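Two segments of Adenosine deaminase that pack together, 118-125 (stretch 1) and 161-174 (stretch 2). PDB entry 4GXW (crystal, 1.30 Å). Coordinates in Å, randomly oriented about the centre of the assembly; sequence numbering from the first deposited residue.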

# COMPACT_ATOMS: atom_id res chain seq x y z
N ASN A 118 -6.34 6.87 8.35
CA ASN A 118 -6.09 8.17 8.98
C ASN A 118 -7.11 8.50 10.07
O ASN A 118 -8.24 8.87 9.79
CB ASN A 118 -6.10 9.30 7.95
CG ASN A 118 -5.13 9.09 6.82
OD1 ASN A 118 -5.52 8.61 5.75
ND2 ASN A 118 -3.86 9.47 7.03
N PRO A 119 -6.70 8.37 11.34
CA PRO A 119 -7.65 8.67 12.42
C PRO A 119 -8.05 10.13 12.53
O PRO A 119 -9.13 10.41 13.06
CB PRO A 119 -6.90 8.25 13.69
CG PRO A 119 -5.71 7.48 13.24
CD PRO A 119 -5.39 7.90 11.84
N THR A 120 -7.20 11.05 12.07
CA THR A 120 -7.54 12.47 12.17
C THR A 120 -8.84 12.78 11.45
O THR A 120 -9.75 13.40 12.02
CB THR A 120 -6.40 13.36 11.65
OG1 THR A 120 -5.20 13.07 12.37
CG2 THR A 120 -6.75 14.83 11.82
N GLY A 121 -8.96 12.34 10.20
CA GLY A 121 -10.18 12.53 9.44
C GLY A 121 -11.38 11.88 10.12
O GLY A 121 -12.46 12.48 10.20
N THR A 122 -11.21 10.67 10.62
CA THR A 122 -12.32 9.96 11.25
C THR A 122 -12.81 10.68 12.51
O THR A 122 -14.01 10.88 12.70
CB THR A 122 -11.91 8.52 11.56
OG1 THR A 122 -11.60 7.86 10.32
CG2 THR A 122 -13.03 7.78 12.28
N VAL A 123 -11.88 11.05 13.38
CA VAL A 123 -12.25 11.68 14.65
C VAL A 123 -12.71 13.13 14.46
O VAL A 123 -13.77 13.52 14.96
CB VAL A 123 -11.10 11.63 15.68
CG1 VAL A 123 -11.50 12.32 16.97
CG2 VAL A 123 -10.70 10.19 15.96
N ARG A 124 -11.94 13.92 13.71
CA ARG A 124 -12.21 15.35 13.58
C ARG A 124 -13.26 15.69 12.54
O ARG A 124 -13.99 16.66 12.69
CB ARG A 124 -10.93 16.12 13.25
CG ARG A 124 -9.73 15.83 14.13
CD ARG A 124 -9.96 16.18 15.59
NE ARG A 124 -8.69 16.10 16.31
CZ ARG A 124 -8.57 15.84 17.61
NH1 ARG A 124 -9.65 15.62 18.36
NH2 ARG A 124 -7.37 15.78 18.16
N VAL A 125 -13.31 14.92 11.45
CA VAL A 125 -14.23 15.24 10.36
C VAL A 125 -15.47 14.35 10.39
O VAL A 125 -16.59 14.87 10.41
CB VAL A 125 -13.52 15.22 8.99
CG1 VAL A 125 -14.52 15.49 7.87
CG2 VAL A 125 -12.40 16.24 8.96
N GLU A 161 -1.13 16.94 6.00
CA GLU A 161 -1.67 18.25 5.65
C GLU A 161 -2.20 18.99 6.87
O GLU A 161 -2.48 20.18 6.79
CB GLU A 161 -2.74 18.11 4.57
CG GLU A 161 -2.19 17.55 3.27
CD GLU A 161 -3.24 17.36 2.20
OE1 GLU A 161 -4.26 18.09 2.22
OE2 GLU A 161 -3.07 16.46 1.35
N GLN A 162 -2.33 18.29 7.99
CA GLN A 162 -2.74 18.91 9.24
C GLN A 162 -1.54 19.17 10.14
O GLN A 162 -0.42 18.71 9.86
CB GLN A 162 -3.81 18.06 9.96
CG GLN A 162 -4.90 17.44 9.04
CD GLN A 162 -5.46 18.37 7.97
OE1 GLN A 162 -5.61 19.58 8.18
NE2 GLN A 162 -5.81 17.80 6.82
N ASP A 163 -1.76 19.93 11.21
CA ASP A 163 -0.71 20.34 12.14
C ASP A 163 -0.03 19.13 12.81
O ASP A 163 -0.67 18.10 13.04
CB ASP A 163 -1.34 21.23 13.22
CG ASP A 163 -0.31 21.95 14.07
OD1 ASP A 163 0.16 21.36 15.07
OD2 ASP A 163 0.01 23.12 13.76
N PRO A 164 1.28 19.25 13.12
CA PRO A 164 1.96 18.15 13.82
C PRO A 164 1.33 17.78 15.17
O PRO A 164 1.54 16.64 15.61
CB PRO A 164 3.40 18.66 13.99
CG PRO A 164 3.39 20.11 13.55
CD PRO A 164 2.21 20.28 12.64
N ASP A 165 0.58 18.68 15.80
CA ASP A 165 -0.17 18.32 17.01
C ASP A 165 -1.17 17.18 16.78
O ASP A 165 -1.43 16.39 17.69
CB ASP A 165 -0.94 19.52 17.56
CG ASP A 165 -0.06 20.51 18.27
OD1 ASP A 165 1.09 20.17 18.59
OD2 ASP A 165 -0.54 21.63 18.52
N GLU A 166 -1.74 17.11 15.59
CA GLU A 166 -2.71 16.05 15.30
C GLU A 166 -1.99 14.72 15.21
O GLU A 166 -2.54 13.68 15.58
CB GLU A 166 -3.49 16.33 14.00
CG GLU A 166 -4.43 17.53 14.08
CD GLU A 166 -5.59 17.36 15.05
OE1 GLU A 166 -5.90 16.22 15.47
OE2 GLU A 166 -6.22 18.38 15.40
N ALA A 167 -0.74 14.75 14.75
CA ALA A 167 0.08 13.55 14.67
C ALA A 167 0.39 13.00 16.07
O ALA A 167 0.26 11.80 16.31
CB ALA A 167 1.37 13.83 13.88
N VAL A 168 0.76 13.89 16.99
CA VAL A 168 0.96 13.50 18.38
C VAL A 168 -0.33 12.92 18.97
O VAL A 168 -0.29 11.93 19.70
CB VAL A 168 1.50 14.68 19.23
CG1 VAL A 168 1.54 14.32 20.72
CG2 VAL A 168 2.88 15.09 18.74
N ALA A 169 -1.47 13.53 18.63
CA ALA A 169 -2.76 13.04 19.12
C ALA A 169 -3.01 11.58 18.73
O ALA A 169 -3.57 10.81 19.50
CB ALA A 169 -3.90 13.95 18.63
N ILE A 170 -2.58 11.19 17.53
CA ILE A 170 -2.74 9.81 17.09
C ILE A 170 -2.00 8.83 17.99
O ILE A 170 -2.55 7.79 18.39
CB ILE A 170 -2.25 9.62 15.64
CG1 ILE A 170 -3.17 10.37 14.68
CG2 ILE A 170 -2.14 8.14 15.27
CD1 ILE A 170 -2.65 10.40 13.27
N VAL A 171 -0.75 9.16 18.31
CA VAL A 171 0.03 8.29 19.17
C VAL A 171 -0.60 8.20 20.56
O VAL A 171 -0.65 7.12 21.15
CB VAL A 171 1.52 8.70 19.23
CG1 VAL A 171 2.30 7.70 20.07
CG2 VAL A 171 2.12 8.76 17.83
N ASP A 172 -1.10 9.33 21.06
CA ASP A 172 -1.84 9.35 22.33
C ASP A 172 -3.03 8.39 22.28
O ASP A 172 -3.26 7.59 23.19
CB ASP A 172 -2.32 10.77 22.67
CG ASP A 172 -1.19 11.73 23.05
OD1 ASP A 172 -0.11 11.26 23.46
OD2 ASP A 172 -1.41 12.96 22.96
N TRP A 173 -3.81 8.48 21.20
CA TRP A 173 -4.95 7.58 21.02
C TRP A 173 -4.52 6.12 21.02
O TRP A 173 -5.17 5.27 21.63
CB TRP A 173 -5.69 7.90 19.72
CG TRP A 173 -6.56 9.10 19.80
CD1 TRP A 173 -7.29 9.52 20.88
CD2 TRP A 173 -6.82 10.04 18.75
NE1 TRP A 173 -7.98 10.67 20.56
CE2 TRP A 173 -7.70 11.01 19.26
CE3 TRP A 173 -6.39 10.15 17.43
CZ2 TRP A 173 -8.16 12.08 18.50
CZ3 TRP A 173 -6.85 11.21 16.67
CH2 TRP A 173 -7.71 12.17 17.21
N MET A 174 -3.44 5.82 20.31
CA MET A 174 -2.95 4.45 20.18
C MET A 174 -2.52 3.88 21.53
O MET A 174 -2.84 2.74 21.85
CB MET A 174 -1.79 4.37 19.18
CG MET A 174 -2.24 4.61 17.73
SD MET A 174 -0.86 4.84 16.60
CE MET A 174 -0.06 3.24 16.68
O HOH W 1 -5.32 13.61 15.00

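This is a nearly perpendicular helix-helix contact in which a small apolar cluster around Trp173 is joined to an arginine-glutamate salt bridge and a single bridging water. The helices 119-125 and 164-174 run at 92° to each other, their axes 10.5 Å apart at closest approach, so they meet over a compact patch, with 409 Å² buried in total. The backbones are nearest where the CA of Thr120 lies 6.8 Å from the CA of Glu166 and the CA of Pro119 lies 6.9 Å from the CA of Ile170. On the second helix, three- and four-residue spacings turn Glu166, Ala169, Ile170 and Trp173 to the first.

Pro119 suits the first turn of its helix, where its nitrogen, lacking a hydrogen, owes no i to i-4 bond. Its CD is 4.0 Å from CD1 of Ile170 and its CB 4.2 Å from CZ3 of Trp173. One turn on, Val123 sets CG2 over the face of the Trp173 indole, 4.1 Å from the centroid of its six-membered ring, a CH-pi contact.

The flat guanidinium of Arg124 directs its N-H donors outward in the plane and leaves its faces free for packing. Its NE donates to OE1 of Glu166 at 2.9 Å, and its NH2 donates to the same oxygen at 3.1 Å, so one carboxylate oxygen takes both bonds near the guanidinium plane. Over one face of that plane lies CH2 of Trp173, 3.7 Å from NH2. The small side chain of Ala169 points toward the first helix, its CB 4.0 Å from NH2 of Arg124.

Thr120 serves both kinds of chemistry. Its OG1 donates to the water at 2.7 Å, and the water in turn donates to Glu166 O at 2.8 Å and Glu166 OE1 at 2.7 Å. The water thus links the helices and gives OE1 a third donor, while the CG2 methyl of Thr120 packs 4.2 Å from CG of Gln162.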